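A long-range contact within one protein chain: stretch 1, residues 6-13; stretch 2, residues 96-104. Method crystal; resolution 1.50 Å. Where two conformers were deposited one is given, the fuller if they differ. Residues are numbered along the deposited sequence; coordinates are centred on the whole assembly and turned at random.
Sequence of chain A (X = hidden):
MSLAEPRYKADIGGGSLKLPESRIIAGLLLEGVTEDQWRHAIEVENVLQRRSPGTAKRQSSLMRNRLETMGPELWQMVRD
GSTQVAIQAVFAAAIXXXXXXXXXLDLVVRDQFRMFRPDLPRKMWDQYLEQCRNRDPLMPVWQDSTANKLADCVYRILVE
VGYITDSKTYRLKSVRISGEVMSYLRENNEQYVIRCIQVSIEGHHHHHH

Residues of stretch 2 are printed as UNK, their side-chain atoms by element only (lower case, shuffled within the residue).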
ATOM      1  N   PRO A   6     -15.786   6.521   9.056  1.00 30.32           N
ATOM      2  CA  PRO A   6     -15.208   7.487   8.128  1.00 29.93           C
ATOM      3  C   PRO A   6     -14.626   6.777   6.928  1.00 29.27           C
ATOM      4  O   PRO A   6     -13.972   5.748   7.079  1.00 30.15           O
ATOM      5  CB  PRO A   6     -14.078   8.134   8.936  1.00 30.43           C
ATOM      6  CG  PRO A   6     -13.908   7.291  10.197  1.00 30.92           C
ATOM      7  CD  PRO A   6     -14.823   6.098  10.079  1.00 29.85           C
ATOM      8  N   ARG A   7     -14.850   7.330   5.742  1.00 27.01           N
ATOM      9  CA  ARG A   7     -14.452   6.652   4.522  1.00 24.96           C
ATOM     10  C   ARG A   7     -12.940   6.726   4.386  1.00 24.50           C
ATOM     11  O   ARG A   7     -12.282   5.732   4.105  1.00 26.08           O
ATOM     12  CB  ARG A   7     -15.124   7.306   3.320  1.00 24.40           C
ATOM     13  CG  ARG A   7     -14.797   6.600   2.028  1.00 21.69           C
ATOM     14  CD  ARG A   7     -15.565   7.145   0.822  1.00 22.26           C
ATOM     15  NE  ARG A   7     -15.022   6.558  -0.419  1.00 18.93           N
ATOM     16  CZ  ARG A   7     -15.308   5.331  -0.854  1.00 21.60           C
ATOM     17  NH1 ARG A   7     -14.741   4.855  -1.963  1.00 20.52           N
ATOM     18  NH2 ARG A   7     -16.171   4.561  -0.167  1.00 22.34           N
ATOM     19  N   TYR A   8     -12.395   7.910   4.595  1.00 22.90           N
ATOM     20  CA  TYR A   8     -10.992   8.160   4.366  1.00 21.98           C
ATOM     21  C   TYR A   8     -10.311   8.334   5.698  1.00 22.48           C
ATOM     22  O   TYR A   8     -10.800   9.077   6.549  1.00 23.47           O
ATOM     23  CB  TYR A   8     -10.829   9.408   3.508  1.00 20.82           C
ATOM     24  CG  TYR A   8     -11.420   9.217   2.119  1.00 21.58           C
ATOM     25  CD1 TYR A   8     -10.895   8.275   1.229  1.00 19.96           C
ATOM     26  CD2 TYR A   8     -12.499   9.986   1.706  1.00 20.45           C
ATOM     27  CE1 TYR A   8     -11.433   8.108  -0.052  1.00 22.19           C
ATOM     28  CE2 TYR A   8     -13.061   9.828   0.454  1.00 19.95           C
ATOM     29  CZ  TYR A   8     -12.544   8.872  -0.419  1.00 20.74           C
ATOM     30  OH  TYR A   8     -13.119   8.783  -1.655  1.00 20.36           O
ATOM     31  N   LYS A   9      -9.211   7.624   5.900  1.00 22.70           N
ATOM     32  CA  LYS A   9      -8.441   7.776   7.121  1.00 23.43           C
ATOM     33  C   LYS A   9      -6.981   7.931   6.808  1.00 22.69           C
ATOM     34  O   LYS A   9      -6.553   7.618   5.699  1.00 22.68           O
ATOM     35  CB  LYS A   9      -8.663   6.622   8.089  1.00 24.55           C
ATOM     36  CG  LYS A   9      -8.850   5.275   7.490  1.00 25.84           C
ATOM     37  CD  LYS A   9      -9.669   4.473   8.502  1.00 30.61           C
ATOM     38  CE  LYS A   9     -10.569   3.415   7.873  1.00 32.01           C
ATOM     39  NZ  LYS A   9     -11.482   2.808   8.912  1.00 33.66           N
ATOM     40  N   ALA A  10      -6.220   8.416   7.782  1.00 22.25           N
ATOM     41  CA  ALA A  10      -4.839   8.766   7.588  1.00 22.55           C
ATOM     42  C   ALA A  10      -3.862   7.631   7.942  1.00 22.06           C
ATOM     43  O   ALA A  10      -2.659   7.841   7.850  1.00 21.88           O
ATOM     44  CB  ALA A  10      -4.506  10.016   8.386  1.00 23.60           C
ATOM     45  N   ASP A  11      -4.362   6.446   8.314  1.00 21.87           N
ATOM     46  CA  ASP A  11      -3.463   5.368   8.770  1.00 21.62           C
ATOM     47  C   ASP A  11      -2.317   5.090   7.764  1.00 20.67           C
ATOM     48  O   ASP A  11      -1.173   4.844   8.165  1.00 20.87           O
ATOM     49  CB  ASP A  11      -4.225   4.076   9.065  1.00 22.13           C
ATOM     50  CG  ASP A  11      -5.141   4.190  10.280  1.00 24.16           C
ATOM     51  OD1 ASP A  11      -4.862   4.984  11.209  1.00 29.52           O
ATOM     52  OD2 ASP A  11      -6.131   3.445  10.335  1.00 30.85           O
ATOM     53  N   ILE A  12      -2.643   5.177   6.475  1.00 20.79           N
ATOM     54  CA  ILE A  12      -1.692   4.915   5.396  0.50 21.52           C
ATOM     55  C   ILE A  12      -0.397   5.735   5.523  1.00 21.18           C
ATOM     56  O   ILE A  12       0.671   5.286   5.090  1.00 21.12           O
ATOM     57  CB  ILE A  12      -2.396   5.077   4.019  0.50 21.37           C
ATOM     58  CG1 ILE A  12      -1.605   4.424   2.873  0.50 22.15           C
ATOM     59  CG2 ILE A  12      -2.771   6.552   3.741  0.50 22.20           C
ATOM     60  CD1 ILE A  12      -0.914   5.407   1.948  0.50 19.80           C
ATOM     61  N   GLY A  13      -0.489   6.906   6.154  1.00 20.61           N
ATOM     62  CA  GLY A  13       0.648   7.806   6.318  1.00 20.24           C
ATOM     63  C   GLY A  13       1.726   7.334   7.273  1.00 19.48           C
ATOM     64  O   GLY A  13       2.815   7.926   7.327  1.00 21.20           O
ATOM     65  N   UNK A  96      -5.882  -2.531  -0.458  1.00 16.32           N
ATOM     66  CA  UNK A  96      -6.986  -3.113   0.300  1.00 15.99           C
ATOM     67  C   UNK A  96      -7.224  -2.449   1.680  1.00 15.60           C
ATOM     68  O   UNK A  96      -8.359  -2.259   2.085  1.00 17.44           O
ATOM     69  c   UNK A  96      -8.124  -6.724   0.654  1.00 18.89           C
ATOM     70  c   UNK A  96      -6.806  -4.621   0.449  1.00 16.55           C
ATOM     71  n   UNK A  96      -9.257  -8.868   1.380  1.00 17.94           N
ATOM     72  c   UNK A  96      -8.108  -5.262   0.916  1.00 17.64           C
ATOM     73  c   UNK A  96      -9.320  -7.372   1.353  1.00 20.10           C
ATOM     74  N   UNK A  97      -6.134  -2.122   2.377  1.00 16.03           N
ATOM     75  CA  UNK A  97      -6.175  -1.551   3.722  1.00 14.95           C
ATOM     76  C   UNK A  97      -6.580  -0.073   3.693  1.00 16.07           C
ATOM     77  O   UNK A  97      -7.099   0.479   4.680  1.00 17.32           O
ATOM     78  c   UNK A  97      -4.611  -1.088   5.677  1.00 18.80           C
ATOM     79  n   UNK A  97      -4.493  -0.520   7.790  1.00 23.41           N
ATOM     80  c   UNK A  97      -4.815  -1.545   6.934  1.00 24.05           C
ATOM     81  c   UNK A  97      -4.774  -1.736   4.348  1.00 16.01           C
ATOM     82  c   UNK A  97      -4.062   0.510   7.086  1.00 25.33           C
ATOM     83  n   UNK A  97      -4.107   0.189   5.806  1.00 22.71           N
ATOM     84  N   UNK A  98      -6.321   0.596   2.579  1.00 16.33           N
ATOM     85  CA  UNK A  98      -6.532   2.057   2.489  1.00 14.52           C
ATOM     86  C   UNK A  98      -7.400   2.578   1.322  1.00 14.91           C
ATOM     87  O   UNK A  98      -6.931   2.726   0.218  1.00 15.35           O
ATOM     88  c   UNK A  98      -5.213   2.802   2.518  1.00 16.43           C
ATOM     89  o   UNK A  98      -5.379   4.199   2.259  1.00 15.77           O
ATOM     90  N   UNK A  99      -8.667   2.896   1.596  1.00 15.06           N
ATOM     91  CA  UNK A  99      -9.521   3.545   0.595  1.00 13.73           C
ATOM     92  C   UNK A  99      -8.925   4.879   0.140  1.00 14.86           C
ATOM     93  O   UNK A  99      -9.149   5.295  -0.979  1.00 15.44           O
ATOM     94  c   UNK A  99     -11.919   4.227   0.092  1.00 16.30           C
ATOM     95  c   UNK A  99     -10.977   3.666   1.144  1.00 14.46           C
ATOM     96  o   UNK A  99     -11.420   2.345   1.522  1.00 16.01           O
ATOM     97  N   UNK A 100      -8.201   5.581   1.020  1.00 15.04           N
ATOM     98  CA  UNK A 100      -7.605   6.839   0.638  1.00 15.40           C
ATOM     99  C   UNK A 100      -6.587   6.641  -0.506  1.00 15.62           C
ATOM    100  O   UNK A 100      -6.575   7.418  -1.490  1.00 16.06           O
ATOM    101  c   UNK A 100      -6.962   7.539   1.847  1.00 16.23           C
ATOM    102  c   UNK A 100      -5.292   9.144   2.702  1.00 19.41           C
ATOM    103  c   UNK A 100      -6.308   8.879   1.563  1.00 15.69           C
ATOM    104  c   UNK A 100      -7.356   9.944   1.453  1.00 19.09           C
ATOM    105  N   UNK A 101      -5.736   5.620  -0.374  1.00 15.28           N
ATOM    106  CA  UNK A 101      -4.791   5.239  -1.444  1.00 15.66           C
ATOM    107  C   UNK A 101      -5.531   4.706  -2.675  1.00 16.79           C
ATOM    108  O   UNK A 101      -5.338   5.171  -3.794  1.00 14.93           O
ATOM    109  c   UNK A 101      -1.998   2.573  -1.434  1.00 16.77           C
ATOM    110  c   UNK A 101      -1.859   4.818  -2.572  1.00 16.57           C
ATOM    111  c   UNK A 101      -3.782   4.210  -0.956  1.00 15.74           C
ATOM    112  c   UNK A 101      -2.811   3.713  -2.040  1.00 13.33           C
ATOM    113  N   UNK A 102      -6.398   3.719  -2.472  1.00 16.75           N
ATOM    114  CA  UNK A 102      -7.108   3.117  -3.605  1.00 17.49           C
ATOM    115  C   UNK A 102      -7.868   4.134  -4.463  1.00 17.59           C
ATOM    116  O   UNK A 102      -7.753   4.103  -5.704  1.00 16.97           O
ATOM    117  N   UNK A 103      -8.617   5.035  -3.806  1.00 15.95           N
ATOM    118  CA  UNK A 103      -9.400   6.062  -4.492  1.00 15.63           C
ATOM    119  C   UNK A 103      -8.477   7.071  -5.203  1.00 15.49           C
ATOM    120  O   UNK A 103      -8.836   7.589  -6.255  1.00 16.63           O
ATOM    121  c   UNK A 103     -10.402   6.794  -3.553  1.00 15.60           C
ATOM    122  c   UNK A 103     -11.674   6.006  -3.320  1.00 16.97           C
ATOM    123  o   UNK A 103     -12.610   6.583  -2.697  1.00 19.02           O
ATOM    124  o   UNK A 103     -11.750   4.837  -3.761  1.00 17.03           O
ATOM    125  N   UNK A 104      -7.292   7.331  -4.638  1.00 15.72           N
ATOM    126  CA  UNK A 104      -6.322   8.174  -5.357  1.00 16.68           C
ATOM    127  C   UNK A 104      -6.004   7.561  -6.742  1.00 15.84           C
ATOM    128  O   UNK A 104      -6.028   8.260  -7.777  1.00 15.50           O
ATOM    129  c   UNK A 104      -4.710  10.705  -5.477  1.00 12.87           C
ATOM    130  c   UNK A 104      -2.509  11.556  -6.092  1.00 17.23           C
ATOM    131  c   UNK A 104      -2.784   9.304  -5.192  1.00 16.66           C
ATOM    132  c   UNK A 104      -5.048   8.396  -4.524  1.00 15.94           C
ATOM    133  c   UNK A 104      -4.165   9.507  -5.055  1.00 18.29           C
ATOM    134  c   UNK A 104      -1.945  10.321  -5.709  1.00 16.65           C
ATOM    135  c   UNK A 104      -3.884  11.748  -5.966  1.00 13.77           C
TER
HETATM  136  O   HOH W   1     -12.991   3.231   4.076  1.00 36.55           O
HETATM  137  O   HOH W   2      -5.548   4.675   5.308  1.00 17.77           O
HETATM  138  O   HOH W   3      -8.490   5.387   3.973  1.00 23.52           O

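Position 96 carries four carbons in a row ending in a nitrogen, the unbranched chain of a lysine. K96 lies in the last turn of a helix and its side chain does not reach stretch 1; its long polar chain suits a partly exposed place.

At position 97 one carbon leads to a five-membered ring of three carbons and two nitrogens, whose edge meets D11 CB; this is histidine. The flat ring of H97 lets CE1 come within 4.1 Å of D11 CB.

Position 98 has one carbon and one oxygen, the oxygen packed against I12 CB: serine. S98 OG accepts from the backbone N of position 101 at 3.0 Å, capping the new helix, a task suited to a short hydroxyl side chain. The same oxygen lies 3.6 Å from I12 CB and binds water 2, which also contacts K9 O and I12 N.

Position 99 branches at its first carbon into one oxygen and one carbon, the carbon lying over one face of the R7 guanidinium, which marks threonine. The two branches of T99 do different work: the methyl CG2 is 3.5 Å from R7 NH1, while OG1 is 3.1 Å from water 1, which donates to R7 O.

Four carbons forked at the second, touching both Y8 and I12, identify position 100 as leucine. The fork of L100 suits a place between two apolar neighbours, its CD1 3.9 Å from Y8 CD1 and its CD2 3.8 Å from I12 CG2.

Position 101 has the same forked set of four carbons, near I12 CD1, and is also leucine. L101 touches stretch 1 more lightly, its CB 4.3 Å from I12 CD1; an apolar side chain suits this buried place.

No side-chain atoms follow the backbone at position 102, so it is glycine; G102 makes no contact with stretch 1.

Position 103 bears two carbons, the second carrying two oxygens, one of them close to R7 and Y8: aspartate. The carboxylate of D103 suits a site where a guanidinium and a hydroxyl both donate: OD2 takes a very short hydrogen bond from Y8 OH (2.5 Å) and forms a salt bridge with R7 NH1 (2.8 Å).

At position 104 one carbon bears a six-carbon ring, a phenylalanine. The buried, apolar side chain of F104 makes no contact with stretch 1.

The contact joins a polar anchor to an apolar patch. At one end, R7 and Y8 converge on D103, and R7 NE also donates to Y8 OH at 3.2 Å. Further along, I12 packs against both leucines. Water 3 accepts from K9 N and L100 N, each at 3.0 Å, linking loop to helix.

Stretch 2, residues 96-104: KHSTLLGDF
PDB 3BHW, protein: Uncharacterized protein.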